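Local atomic coordinates of arabinogalactan endo-1,4-beta-galactosidase (Ignisphaera aggregans, PDB entry 7OSK), a protein that probably cleaves internal beta-1,4-galactosidic linkages in galactan and arabinogalactan, the work of the family 53 glycoside hydrolase catalytic domain held in this chain. Residues A59-E64 against L114-D119; R94-P99 against G110-P115; D271-L276 against I335-E340; K287-E292 against K345-F350. All coordinates share one frame; numbering follows the deposited sequence.

Contact 1: A59-E64 against L114-D119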
loop_
_atom_site.group_PDB
_atom_site.type_symbol
_atom_site.label_atom_id
_atom_site.label_comp_id
_atom_site.label_asym_id
_atom_site.label_seq_id
_atom_site.Cartn_x
_atom_site.Cartn_y
_atom_site.Cartn_z
ATOM N N ALA A 59 -5.167 -6.470 8.922
ATOM C CA ALA A 59 -4.802 -7.105 10.185
ATOM C C ALA A 59 -5.742 -6.728 11.334
ATOM O O ALA A 59 -6.249 -7.614 12.019
ATOM C CB ALA A 59 -3.358 -6.767 10.548
ATOM N N PRO A 60 -5.987 -5.421 11.546
ATOM C CA PRO A 60 -6.810 -5.025 12.697
ATOM C C PRO A 60 -8.175 -5.709 12.741
ATOM O O PRO A 60 -8.614 -6.103 13.819
ATOM C CB PRO A 60 -6.968 -3.513 12.506
ATOM C CG PRO A 60 -5.778 -3.113 11.720
ATOM C CD PRO A 60 -5.548 -4.246 10.772
ATOM N N TRP A 61 -8.824 -5.855 11.589
ATOM C CA TRP A 61 -10.121 -6.523 11.517
ATOM C C TRP A 61 -9.995 -8.004 11.865
ATOM O O TRP A 61 -10.812 -8.546 12.607
ATOM C CB TRP A 61 -10.725 -6.350 10.121
ATOM C CG TRP A 61 -12.056 -7.024 9.919
ATOM C CD1 TRP A 61 -12.320 -8.080 9.098
ATOM C CD2 TRP A 61 -13.300 -6.681 10.544
ATOM N NE1 TRP A 61 -13.648 -8.415 9.171
ATOM C CE2 TRP A 61 -14.273 -7.572 10.051
ATOM C CE3 TRP A 61 -13.685 -5.707 11.472
ATOM C CZ2 TRP A 61 -15.606 -7.522 10.455
ATOM C CZ3 TRP A 61 -15.011 -5.659 11.873
ATOM C CH2 TRP A 61 -15.955 -6.562 11.364
ATOM N N ILE A 62 -8.960 -8.648 11.332
ATOM C CA ILE A 62 -8.698 -10.061 11.596
ATOM C C ILE A 62 -8.537 -10.333 13.093
ATOM O O ILE A 62 -9.073 -11.311 13.614
ATOM C CB ILE A 62 -7.431 -10.540 10.847
ATOM C CG1 ILE A 62 -7.677 -10.505 9.335
ATOM C CG2 ILE A 62 -7.032 -11.950 11.285
ATOM C CD1 ILE A 62 -6.450 -10.814 8.483
ATOM N N ILE A 63 -7.795 -9.465 13.776
ATOM C CA ILE A 63 -7.536 -9.627 15.204
ATOM C C ILE A 63 -8.824 -9.488 16.017
ATOM O O ILE A 63 -9.013 -10.178 17.022
ATOM C CB ILE A 63 -6.497 -8.597 15.703
ATOM C CG1 ILE A 63 -5.188 -8.742 14.920
ATOM C CG2 ILE A 63 -6.231 -8.773 17.199
ATOM C CD1 ILE A 63 -4.190 -7.624 15.159
ATOM N N GLU A 64 -9.707 -8.596 15.580
ATOM C CA GLU A 64 -10.965 -8.361 16.279
ATOM C C GLU A 64 -11.870 -9.586 16.209
ATOM O O GLU A 64 -12.648 -9.843 17.126
ATOM C CB GLU A 64 -11.683 -7.140 15.695
ATOM C CG GLU A 64 -11.011 -5.813 16.033
ATOM C CD GLU A 64 -11.687 -4.621 15.376
ATOM O OE1 GLU A 64 -12.811 -4.786 14.861
ATOM O OE2 GLU A 64 -11.092 -3.520 15.378
ATOM N N LEU A 114 -11.293 5.215 9.746
ATOM C CA LEU A 114 -10.254 5.985 10.425
ATOM C C LEU A 114 -10.030 5.553 11.880
ATOM O O LEU A 114 -8.884 5.452 12.317
ATOM C CB LEU A 114 -10.596 7.477 10.368
ATOM C CG LEU A 114 -9.539 8.447 10.898
ATOM C CD1 LEU A 114 -8.318 8.465 9.988
ATOM C CD2 LEU A 114 -10.131 9.843 11.043
ATOM N N PRO A 115 -11.113 5.302 12.640
ATOM C CA PRO A 115 -10.906 4.873 14.030
ATOM C C PRO A 115 -10.141 3.552 14.165
ATOM O O PRO A 115 -9.262 3.463 15.022
ATOM C CB PRO A 115 -12.333 4.723 14.566
ATOM C CG PRO A 115 -13.148 5.625 13.723
ATOM C CD PRO A 115 -12.541 5.540 12.358
ATOM N N ARG A 116 -10.466 2.554 13.345
ATOM C CA ARG A 116 -9.800 1.254 13.430
ATOM C C ARG A 116 -8.372 1.315 12.896
ATOM O O ARG A 116 -7.475 0.669 13.435
ATOM C CB ARG A 116 -10.592 0.186 12.667
ATOM C CG ARG A 116 -9.787 -1.070 12.349
ATOM C CD ARG A 116 -10.661 -2.305 12.151
ATOM N NE ARG A 116 -11.917 -2.018 11.458
ATOM C CZ ARG A 116 -13.130 -2.094 12.005
ATOM N NH1 ARG A 116 -13.294 -2.455 13.274
ATOM N NH2 ARG A 116 -14.196 -1.807 11.271
ATOM N N MET A 117 -8.163 2.089 11.837
ATOM C CA MET A 117 -6.841 2.213 11.235
ATOM C C MET A 117 -5.903 3.031 12.111
ATOM O O MET A 117 -4.708 2.755 12.175
ATOM C CB MET A 117 -6.944 2.850 9.851
ATOM C CG MET A 117 -7.576 1.953 8.801
ATOM S SD MET A 117 -6.601 0.472 8.466
ATOM C CE MET A 117 -7.420 -0.730 9.514
ATOM N N THR A 118 -6.445 4.038 12.785
ATOM C CA THR A 118 -5.637 4.916 13.623
ATOM C C THR A 118 -5.136 4.183 14.866
ATOM O O THR A 118 -4.032 4.446 15.347
ATOM C CB THR A 118 -6.431 6.169 14.049
ATOM O OG1 THR A 118 -6.789 6.928 12.885
ATOM C CG2 THR A 118 -5.610 7.050 14.983
ATOM N N ASP A 119 -5.947 3.267 15.386
ATOM C CA ASP A 119 -5.576 2.526 16.584
ATOM C C ASP A 119 -4.379 1.625 16.315
ATOM O O ASP A 119 -3.537 1.425 17.189
ATOM C CB ASP A 119 -6.747 1.688 17.098
ATOM C CG ASP A 119 -6.355 0.807 18.270
ATOM O OD1 ASP A 119 -6.271 1.326 19.404
ATOM O OD2 ASP A 119 -6.122 -0.402 18.054
#
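Arg116 NH1 is gripped by both carboxylate oxygens of Glu64. The salt bridge is shorter to Glu64 OE1, 2.9 Å from Arg116 NH1, while Glu64 OE2 accepts a weak but fairly straight hydrogen bond from the same nitrogen at 3.2 Å. The two flat groups are turned steeply against each other, with OE2 in the guanidinium plane at its edge. Arg116 CG lies anti to the backbone N (chi1 163°) and rests 3.7 Å from Pro60 CB. Beyond it, one guanidinium face receives Trp61 CE3, which sits over its centre, 3.7 Å from Arg116 CZ; ring and guanidinium planes stand 67° apart, too steep for a parallel stack. Met117 CE adds an apolar touch, 3.6 Å from Pro60 CG. Outside the pair, Arg116 NE donates to Asn111 O and Trp61 NE1 bonds to Gly361 O. An alanine at Arg116 would probably leave the Glu64 carboxylate without its countercharge and open a gap beside Trp61. The axes of 59-64 and 114-119 pass 10.0 Å apart at 94°. Helix 59-65 belongs to the connection after the first TIM-barrel strand, where the Trp61 side chain comes within about 10 Å of that of the calcium ligand Asn370.

Contact 2: R94-P99 against G110-P115; sequences RVWNDP and GNCDLP
Trp96 N donates to Cys112 O at 2.8 Å. Two CA-H...O contacts extend this backbone link: Val95 CA lies 3.3 Å from Cys112 O, and Asp113 CA approaches Trp96 O almost straight at 3.5 Å. Cys112, the centre of an inverse gamma turn, also supplies the sulfur contacts. Its SG lies beside its own backbone N (chi1 -54°), which brings it to 3.6 Å from Arg94 NE and to an oblique position by the six-membered ring of Trp96, 4.7 Å from the ring centroid. Apolar packing completes the joint. Arg94 CD and Cys112 CB cover one face of the Trp96 ring toward its rim, Val95 CG1 lies 4.0 Å from Leu114 CD1, and Pro99 CD meets Asp113 CB at 3.8 Å, the two side chains roughly at right angles. The charge of Arg94 is answered by Glu58, whose OE2 bridges NH2. An alanine in place of Arg94 would probably leave Glu58 without its mate and uncover Cys112 SG and part of the Trp96 face. Asp113 is the N-cap of helix 114-126, and the whole is the connection leading from strand 90-95 into that helix in a beta-alpha-beta unit of the TIM barrel.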
loop_
_atom_site.group_PDB
_atom_site.type_symbol
_atom_site.label_atom_id
_atom_site.label_comp_id
_atom_site.label_asym_id
_atom_site.label_seq_id
_atom_site.Cartn_x
_atom_site.Cartn_y
_atom_site.Cartn_z
ATOM N N ARG A 94 -4.396 1.681 4.464
ATOM C CA ARG A 94 -5.391 2.413 3.693
ATOM C C ARG A 94 -6.504 2.877 4.621
ATOM O O ARG A 94 -6.753 2.259 5.655
ATOM C CB ARG A 94 -5.961 1.551 2.562
ATOM C CG ARG A 94 -6.634 0.271 3.022
ATOM C CD ARG A 94 -7.295 -0.458 1.862
ATOM N NE ARG A 94 -7.815 -1.764 2.262
ATOM C CZ ARG A 94 -7.098 -2.884 2.298
ATOM N NH1 ARG A 94 -5.814 -2.872 1.960
ATOM N NH2 ARG A 94 -7.665 -4.020 2.676
ATOM N N VAL A 95 -7.165 3.970 4.249
ATOM C CA VAL A 95 -8.259 4.518 5.042
ATOM C C VAL A 95 -9.438 4.885 4.146
ATOM O O VAL A 95 -9.324 5.745 3.270
ATOM C CB VAL A 95 -7.811 5.769 5.844
ATOM C CG1 VAL A 95 -8.991 6.396 6.578
ATOM C CG2 VAL A 95 -6.711 5.408 6.829
ATOM N N TRP A 96 -10.565 4.218 4.373
ATOM C CA TRP A 96 -11.813 4.538 3.691
ATOM C C TRP A 96 -12.641 5.451 4.584
ATOM O O TRP A 96 -12.608 5.330 5.809
ATOM C CB TRP A 96 -12.588 3.265 3.349
ATOM C CG TRP A 96 -11.903 2.395 2.334
ATOM C CD1 TRP A 96 -11.233 2.808 1.218
ATOM C CD2 TRP A 96 -11.812 0.966 2.346
ATOM N NE1 TRP A 96 -10.736 1.726 0.535
ATOM C CE2 TRP A 96 -11.080 0.583 1.207
ATOM C CE3 TRP A 96 -12.282 -0.026 3.210
ATOM C CZ2 TRP A 96 -10.803 -0.749 0.910
ATOM C CZ3 TRP A 96 -12.007 -1.352 2.911
ATOM C CH2 TRP A 96 -11.273 -1.699 1.773
ATOM N N ASN A 97 -13.379 6.372 3.970
ATOM C CA ASN A 97 -14.130 7.368 4.721
ATOM C C ASN A 97 -15.256 6.744 5.534
ATOM O O ASN A 97 -15.364 6.978 6.738
ATOM C CB ASN A 97 -14.696 8.427 3.774
ATOM C CG ASN A 97 -13.610 9.229 3.080
ATOM O OD1 ASN A 97 -12.521 8.722 2.808
ATOM N ND2 ASN A 97 -13.901 10.492 2.795
ATOM N N ASP A 98 -16.088 5.951 4.868
ATOM C CA ASP A 98 -17.221 5.300 5.514
ATOM C C ASP A 98 -17.534 3.969 4.836
ATOM O O ASP A 98 -18.457 3.886 4.026
ATOM C CB ASP A 98 -18.451 6.210 5.481
ATOM C CG ASP A 98 -19.653 5.595 6.169
ATOM O OD1 ASP A 98 -19.463 4.867 7.164
ATOM O OD2 ASP A 98 -20.788 5.838 5.713
ATOM N N PRO A 99 -16.760 2.922 5.164
ATOM C CA PRO A 99 -16.946 1.589 4.580
ATOM C C PRO A 99 -18.123 0.823 5.194
ATOM O O PRO A 99 -18.024 -0.374 5.470
ATOM C CB PRO A 99 -15.609 0.900 4.872
ATOM C CG PRO A 99 -15.135 1.534 6.125
ATOM C CD PRO A 99 -15.587 2.967 6.057
ATOM N N GLY A 110 -11.443 -5.586 5.129
ATOM C CA GLY A 110 -10.687 -5.057 6.250
ATOM C C GLY A 110 -11.450 -4.007 7.040
ATOM O O GLY A 110 -11.122 -3.746 8.195
ATOM N N ASN A 111 -12.467 -3.413 6.419
ATOM C CA ASN A 111 -13.257 -2.363 7.058
ATOM C C ASN A 111 -12.361 -1.271 7.628
ATOM O O ASN A 111 -12.364 -1.007 8.833
ATOM C CB ASN A 111 -14.134 -2.963 8.152
ATOM C CG ASN A 111 -15.111 -3.980 7.609
ATOM O OD1 ASN A 111 -15.652 -3.804 6.520
ATOM N ND2 ASN A 111 -15.332 -5.057 8.355
ATOM N N CYS A 112 -11.604 -0.636 6.740
ATOM C CA CYS A 112 -10.505 0.232 7.135
ATOM C C CYS A 112 -10.924 1.684 7.363
ATOM O O CYS A 112 -10.424 2.589 6.696
ATOM C CB CYS A 112 -9.410 0.174 6.069
ATOM S SG CYS A 112 -8.870 -1.506 5.693
ATOM N N ASP A 113 -11.828 1.907 8.310
ATOM C CA ASP A 113 -12.235 3.265 8.650
ATOM C C ASP A 113 -11.180 3.905 9.549
ATOM O O ASP A 113 -10.287 3.225 10.053
ATOM C CB ASP A 113 -13.611 3.278 9.325
ATOM C CG ASP A 113 -13.622 2.555 10.657
ATOM O OD1 ASP A 113 -12.712 1.739 10.900
ATOM O OD2 ASP A 113 -14.548 2.800 11.460
ATOM N N LEU A 114 -11.293 5.215 9.746
ATOM C CA LEU A 114 -10.254 5.985 10.425
ATOM C C LEU A 114 -10.030 5.553 11.880
ATOM O O LEU A 114 -8.884 5.452 12.317
ATOM C CB LEU A 114 -10.596 7.477 10.368
ATOM C CG LEU A 114 -9.539 8.447 10.898
ATOM C CD1 LEU A 114 -8.318 8.465 9.988
ATOM C CD2 LEU A 114 -10.131 9.843 11.043
ATOM N N PRO A 115 -11.113 5.302 12.640
ATOM C CA PRO A 115 -10.906 4.873 14.030
ATOM C C PRO A 115 -10.141 3.552 14.165
ATOM O O PRO A 115 -9.262 3.463 15.022
ATOM C CB PRO A 115 -12.333 4.723 14.566
ATOM C CG PRO A 115 -13.148 5.625 13.723
ATOM C CD PRO A 115 -12.541 5.540 12.358
#

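Contact 3: D271-L276 against I335-E340; sequences DDFRNL and IAALYE
Arg274 reaches across to Glu340 with NH2 2.7 Å from Glu340 OE1, a salt bridge in which the oxygen sits at the guanidinium edge, in its plane. The arginine chain runs extended from CG to NE, which takes the guanidinium across to the glutamate. Glu340 meets it with CG beside its own backbone N and anti to the carbonyl carbon, the rest of the chain stretched out; the carboxylate is turned well out of the guanidinium plane. Beside this salt bridge Ala337 CB packs on one guanidinium face, offset toward the rim and 3.7 Å from Arg274 NH1. Arg274 NE has a second acidic partner, Glu341. The two helices, 270-283 and 324-342, are neighbours in the outer layer of the TIM barrel and run in nearly the same direction, the axes of 271-276 and 335-340 lying 25° apart and 9.5 Å at closest approach. Deeper in the interface, the CB of Phe273 points toward 335-340, and CG continues anti to the backbone N (chi1 178°). The ring turns its edge to Ala337 CB, 4.2 Å from Phe273 CD2, and to the backbone N of Leu338. Phe273 CE2 is also 4.1 Å from Leu338 CB. The leucine side chain touches Ile288 and Val290 of strand 287-293 as well. Phe273 rests on Val290 too, and its ring meets that of Phe262.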
loop_
_atom_site.group_PDB
_atom_site.type_symbol
_atom_site.label_atom_id
_atom_site.label_comp_id
_atom_site.label_asym_id
_atom_site.label_seq_id
_atom_site.Cartn_x
_atom_site.Cartn_y
_atom_site.Cartn_z
ATOM N N ASP A 271 12.901 -6.260 -15.445
ATOM C CA ASP A 271 13.572 -5.302 -16.316
ATOM C C ASP A 271 12.663 -4.121 -16.635
ATOM O O ASP A 271 13.123 -2.984 -16.729
ATOM C CB ASP A 271 14.024 -5.978 -17.611
ATOM C CG ASP A 271 15.472 -6.425 -17.562
ATOM O OD1 ASP A 271 16.337 -5.612 -17.175
ATOM O OD2 ASP A 271 15.745 -7.593 -17.909
ATOM N N ASP A 272 11.373 -4.394 -16.808
ATOM C CA ASP A 272 10.397 -3.336 -17.046
ATOM C C ASP A 272 10.332 -2.403 -15.840
ATOM O O ASP A 272 10.087 -1.204 -15.982
ATOM C CB ASP A 272 9.015 -3.926 -17.335
ATOM C CG ASP A 272 8.989 -4.768 -18.597
ATOM O OD1 ASP A 272 9.732 -4.444 -19.547
ATOM O OD2 ASP A 272 8.223 -5.753 -18.640
ATOM N N PHE A 273 10.556 -2.962 -14.654
ATOM C CA PHE A 273 10.588 -2.168 -13.433
ATOM C C PHE A 273 11.866 -1.338 -13.372
ATOM O O PHE A 273 11.843 -0.183 -12.954
ATOM C CB PHE A 273 10.477 -3.068 -12.200
ATOM C CG PHE A 273 10.544 -2.321 -10.896
ATOM C CD1 PHE A 273 9.454 -1.601 -10.435
ATOM C CD2 PHE A 273 11.699 -2.340 -10.128
ATOM C CE1 PHE A 273 9.513 -0.914 -9.237
ATOM C CE2 PHE A 273 11.764 -1.655 -8.929
ATOM C CZ PHE A 273 10.670 -0.941 -8.484
ATOM N N ARG A 274 12.977 -1.930 -13.798
ATOM C CA ARG A 274 14.262 -1.237 -13.819
ATOM C C ARG A 274 14.226 -0.011 -14.723
ATOM O O ARG A 274 14.773 1.037 -14.385
ATOM C CB ARG A 274 15.372 -2.178 -14.287
ATOM C CG ARG A 274 16.147 -2.837 -13.163
ATOM C CD ARG A 274 17.328 -3.631 -13.697
ATOM N NE ARG A 274 18.338 -3.862 -12.669
ATOM C CZ ARG A 274 18.321 -4.871 -11.804
ATOM N NH1 ARG A 274 17.340 -5.766 -11.826
ATOM N NH2 ARG A 274 19.291 -4.985 -10.908
ATOM N N ASN A 275 13.583 -0.152 -15.876
ATOM C CA ASN A 275 13.511 0.932 -16.845
ATOM C C ASN A 275 12.717 2.113 -16.305
ATOM O O ASN A 275 13.039 3.267 -16.592
ATOM C CB ASN A 275 12.888 0.441 -18.153
ATOM C CG ASN A 275 13.683 -0.680 -18.792
ATOM O OD1 ASN A 275 14.915 -0.694 -18.741
ATOM N ND2 ASN A 275 12.981 -1.628 -19.399
ATOM N N LEU A 276 11.680 1.825 -15.526
ATOM C CA LEU A 276 10.868 2.880 -14.933
ATOM C C LEU A 276 11.671 3.671 -13.909
ATOM O O LEU A 276 11.645 4.901 -13.905
ATOM C CB LEU A 276 9.618 2.302 -14.267
ATOM C CG LEU A 276 8.725 3.346 -13.585
ATOM C CD1 LEU A 276 8.131 4.303 -14.613
ATOM C CD2 LEU A 276 7.637 2.685 -12.770
ATOM N N ILE A 335 13.958 -5.164 -4.055
ATOM C CA ILE A 335 14.721 -4.248 -3.211
ATOM C C ILE A 335 16.049 -3.919 -3.883
ATOM O O ILE A 335 16.486 -2.767 -3.892
ATOM C CB ILE A 335 14.976 -4.846 -1.805
ATOM C CG1 ILE A 335 13.651 -4.972 -1.043
ATOM C CG2 ILE A 335 15.973 -3.985 -1.019
ATOM C CD1 ILE A 335 13.772 -5.547 0.366
ATOM N N ALA A 336 16.686 -4.939 -4.445
ATOM C CA ALA A 336 17.958 -4.759 -5.130
ATOM C C ALA A 336 17.781 -3.901 -6.378
ATOM O O ALA A 336 18.517 -2.938 -6.589
ATOM C CB ALA A 336 18.558 -6.107 -5.494
ATOM N N ALA A 337 16.800 -4.257 -7.200
ATOM C CA ALA A 337 16.529 -3.529 -8.435
ATOM C C ALA A 337 16.221 -2.063 -8.152
ATOM O O ALA A 337 16.689 -1.177 -8.862
ATOM C CB ALA A 337 15.377 -4.173 -9.185
ATOM N N LEU A 338 15.434 -1.812 -7.113
ATOM C CA LEU A 338 15.046 -0.451 -6.771
ATOM C C LEU A 338 16.243 0.381 -6.325
ATOM O O LEU A 338 16.390 1.533 -6.734
ATOM C CB LEU A 338 13.980 -0.460 -5.673
ATOM C CG LEU A 338 13.547 0.919 -5.163
ATOM C CD1 LEU A 338 13.068 1.806 -6.304
ATOM C CD2 LEU A 338 12.463 0.778 -4.106
ATOM N N TYR A 339 17.097 -0.200 -5.487
ATOM C CA TYR A 339 18.227 0.534 -4.927
ATOM C C TYR A 339 19.359 0.699 -5.935
ATOM O O TYR A 339 19.997 1.751 -5.991
ATOM C CB TYR A 339 18.753 -0.167 -3.671
ATOM C CG TYR A 339 19.940 0.537 -3.050
ATOM C CD1 TYR A 339 19.872 1.882 -2.709
ATOM C CD2 TYR A 339 21.127 -0.142 -2.803
ATOM C CE1 TYR A 339 20.954 2.534 -2.143
ATOM C CE2 TYR A 339 22.215 0.502 -2.236
ATOM C CZ TYR A 339 22.122 1.840 -1.909
ATOM O OH TYR A 339 23.199 2.488 -1.346
ATOM N N GLU A 340 19.602 -0.337 -6.729
ATOM C CA GLU A 340 20.691 -0.319 -7.702
ATOM C C GLU A 340 20.457 0.722 -8.794
ATOM O O GLU A 340 21.406 1.226 -9.396
ATOM C CB GLU A 340 20.869 -1.708 -8.321
ATOM C CG GLU A 340 21.511 -2.715 -7.376
ATOM C CD GLU A 340 21.456 -4.136 -7.896
ATOM O OE1 GLU A 340 21.124 -4.322 -9.085
ATOM O OE2 GLU A 340 21.743 -5.067 -7.112
#

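Contact 4: K287-E292 against K345-F350; sequences KILVAE and KALGIF
Leu289 CG stands anti to its backbone N (chi1 176°), while Phe350 CG lies beside its own (chi1 -66°); from these positions the leucine methyls reach the ring across the strands. Leu289 CD1 comes 3.6 Å from Phe350 CE2, and CD2 of the leucine lies at the ring's edge, in its plane. On the other face of the sheet Val290 and Ile349 lie side by side and point the same way, Val290 CB 3.7 Å from Ile349 CG2. Near the start of the strands Leu347 crosses Lys287 at about a right angle, with Leu347 CD1 3.8 Å from Lys287 CG.

The backbones run parallel, 7° apart. Ile288 N donates to Lys345 O at 2.9 Å, and Ile288 O accepts from Leu347 N at 3.0 Å. One step on, Val290 N donates to Gly348 O, also at 3.0 Å, and Phe350 N returns to Val290 O at 2.7 Å. Ile288 pairs with Ala346 but Val290 with Ile349, so strand 346-352 carries one extra residue between the bridges, as in a beta bulge. At the far end the Glu292 carboxylate makes a salt bridge to Arg92 and a hydrogen bond to Tyr263.

These are the last two strands of the eight-stranded barrel. The polar bonding between them is all main chain, using both N and O of Ile288 and Val290, while apolar side chains meet on both faces of the sheet, Val290 and Ile349 packing against Leu338 of helix 324-342; hydrogen bonding and carbon packing thus join the strands together.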
loop_
_atom_site.group_PDB
_atom_site.type_symbol
_atom_site.label_atom_id
_atom_site.label_comp_id
_atom_site.label_asym_id
_atom_site.label_seq_id
_atom_site.Cartn_x
_atom_site.Cartn_y
_atom_site.Cartn_z
ATOM N N LYS A 287 11.593 11.307 -4.681
ATOM C CA LYS A 287 11.833 9.965 -4.170
ATOM C C LYS A 287 11.009 8.917 -4.907
ATOM O O LYS A 287 9.956 9.215 -5.471
ATOM C CB LYS A 287 11.533 9.910 -2.671
ATOM C CG LYS A 287 12.433 10.803 -1.826
ATOM C CD LYS A 287 13.901 10.385 -1.911
ATOM C CE LYS A 287 14.818 11.415 -1.275
ATOM N NZ LYS A 287 14.532 11.618 0.171
ATOM N N ILE A 288 11.513 7.687 -4.892
ATOM C CA ILE A 288 10.901 6.573 -5.604
ATOM C C ILE A 288 10.492 5.488 -4.617
ATOM O O ILE A 288 11.327 4.981 -3.868
ATOM C CB ILE A 288 11.863 5.974 -6.646
ATOM C CG1 ILE A 288 12.575 7.085 -7.429
ATOM C CG2 ILE A 288 11.115 5.030 -7.581
ATOM C CD1 ILE A 288 11.647 8.006 -8.192
ATOM N N LEU A 289 9.211 5.133 -4.629
ATOM C CA LEU A 289 8.657 4.178 -3.673
ATOM C C LEU A 289 7.820 3.106 -4.364
ATOM O O LEU A 289 7.177 3.368 -5.378
ATOM C CB LEU A 289 7.805 4.917 -2.634
ATOM C CG LEU A 289 7.052 4.069 -1.605
ATOM C CD1 LEU A 289 8.022 3.386 -0.655
ATOM C CD2 LEU A 289 6.055 4.923 -0.838
ATOM N N VAL A 290 7.849 1.897 -3.813
ATOM C CA VAL A 290 6.922 0.842 -4.213
ATOM C C VAL A 290 5.833 0.725 -3.146
ATOM O O VAL A 290 6.045 0.122 -2.092
ATOM C CB VAL A 290 7.633 -0.518 -4.399
ATOM C CG1 VAL A 290 6.641 -1.589 -4.836
ATOM C CG2 VAL A 290 8.768 -0.395 -5.409
ATOM N N ALA A 291 4.668 1.304 -3.425
ATOM C CA ALA A 291 3.575 1.348 -2.457
ATOM C C ALA A 291 2.889 -0.002 -2.320
ATOM O O ALA A 291 2.383 -0.342 -1.250
ATOM C CB ALA A 291 2.559 2.403 -2.853
ATOM N N GLU A 292 2.851 -0.759 -3.411
ATOM C CA GLU A 292 2.221 -2.071 -3.400
ATOM C C GLU A 292 2.970 -3.055 -4.285
ATOM O O GLU A 292 3.356 -2.736 -5.407
ATOM C CB GLU A 292 0.762 -1.977 -3.854
ATOM C CG GLU A 292 -0.141 -1.194 -2.909
ATOM C CD GLU A 292 -1.603 -1.222 -3.331
ATOM O OE1 GLU A 292 -1.939 -1.959 -4.286
ATOM O OE2 GLU A 292 -2.416 -0.507 -2.706
ATOM N N LYS A 345 17.747 8.092 -4.410
ATOM C CA LYS A 345 16.322 8.401 -4.471
ATOM C C LYS A 345 15.479 7.159 -4.203
ATOM O O LYS A 345 14.253 7.242 -4.104
ATOM C CB LYS A 345 15.959 8.998 -5.831
ATOM C CG LYS A 345 16.220 10.497 -5.935
ATOM C CD LYS A 345 16.993 10.853 -7.195
ATOM C CE LYS A 345 16.470 12.124 -7.839
ATOM N NZ LYS A 345 16.775 12.141 -9.294
ATOM N N ALA A 346 16.135 6.007 -4.097
ATOM C CA ALA A 346 15.450 4.778 -3.719
ATOM C C ALA A 346 14.978 4.896 -2.278
ATOM O O ALA A 346 15.777 5.120 -1.367
ATOM C CB ALA A 346 16.358 3.572 -3.890
ATOM N N LEU A 347 13.673 4.742 -2.082
ATOM C CA LEU A 347 13.055 4.929 -0.777
ATOM C C LEU A 347 12.765 3.579 -0.136
ATOM O O LEU A 347 13.157 3.323 1.004
ATOM C CB LEU A 347 11.772 5.743 -0.924
ATOM C CG LEU A 347 11.374 6.698 0.196
ATOM C CD1 LEU A 347 12.430 7.769 0.433
ATOM C CD2 LEU A 347 10.045 7.326 -0.176
ATOM N N GLY A 348 12.078 2.715 -0.881
ATOM C CA GLY A 348 11.832 1.356 -0.437
ATOM C C GLY A 348 10.576 0.734 -1.002
ATOM O O GLY A 348 10.132 1.094 -2.089
ATOM N N ILE A 349 10.009 -0.208 -0.253
ATOM C CA ILE A 349 8.888 -1.001 -0.735
ATOM C C ILE A 349 7.879 -1.309 0.373
ATOM O O ILE A 349 8.214 -1.280 1.560
ATOM C CB ILE A 349 9.382 -2.333 -1.350
ATOM C CG1 ILE A 349 10.020 -3.222 -0.283
ATOM C CG2 ILE A 349 10.401 -2.082 -2.455
ATOM C CD1 ILE A 349 9.299 -4.521 -0.073
ATOM N N PHE A 350 6.637 -1.570 -0.030
ATOM C CA PHE A 350 5.627 -2.128 0.867
ATOM C C PHE A 350 5.030 -3.383 0.252
ATOM O O PHE A 350 4.469 -3.338 -0.842
ATOM C CB PHE A 350 4.507 -1.126 1.149
ATOM C CG PHE A 350 4.941 0.083 1.922
ATOM C CD1 PHE A 350 4.951 0.069 3.302
ATOM C CD2 PHE A 350 5.318 1.241 1.266
ATOM C CE1 PHE A 350 5.340 1.185 4.015
ATOM C CE2 PHE A 350 5.708 2.357 1.972
ATOM C CZ PHE A 350 5.719 2.329 3.349
#

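How the contacts relate
From the N terminus, helix 59-65 follows the first barrel strand, and contact 1 closes a loop of about fifty residues to helix 114-126. Contact 2 closes a much shorter loop within it, from the end of strand 90-95 to the start of the same helix; the two contacts share Leu114 and Pro115, and their centres are about 9 Å apart. Contacts 3 and 4 come later and cross, since their segments alternate along the chain. Each closes a loop of more than fifty residues, contact 3 joining outer helices 270-283 and 324-342, contact 4 the last two barrel strands. They touch where Leu338 and Phe273 lie on the sheet. Contacts 1 and 3 lie on opposite sides of the chain's centre, their centres about 33 Å apart.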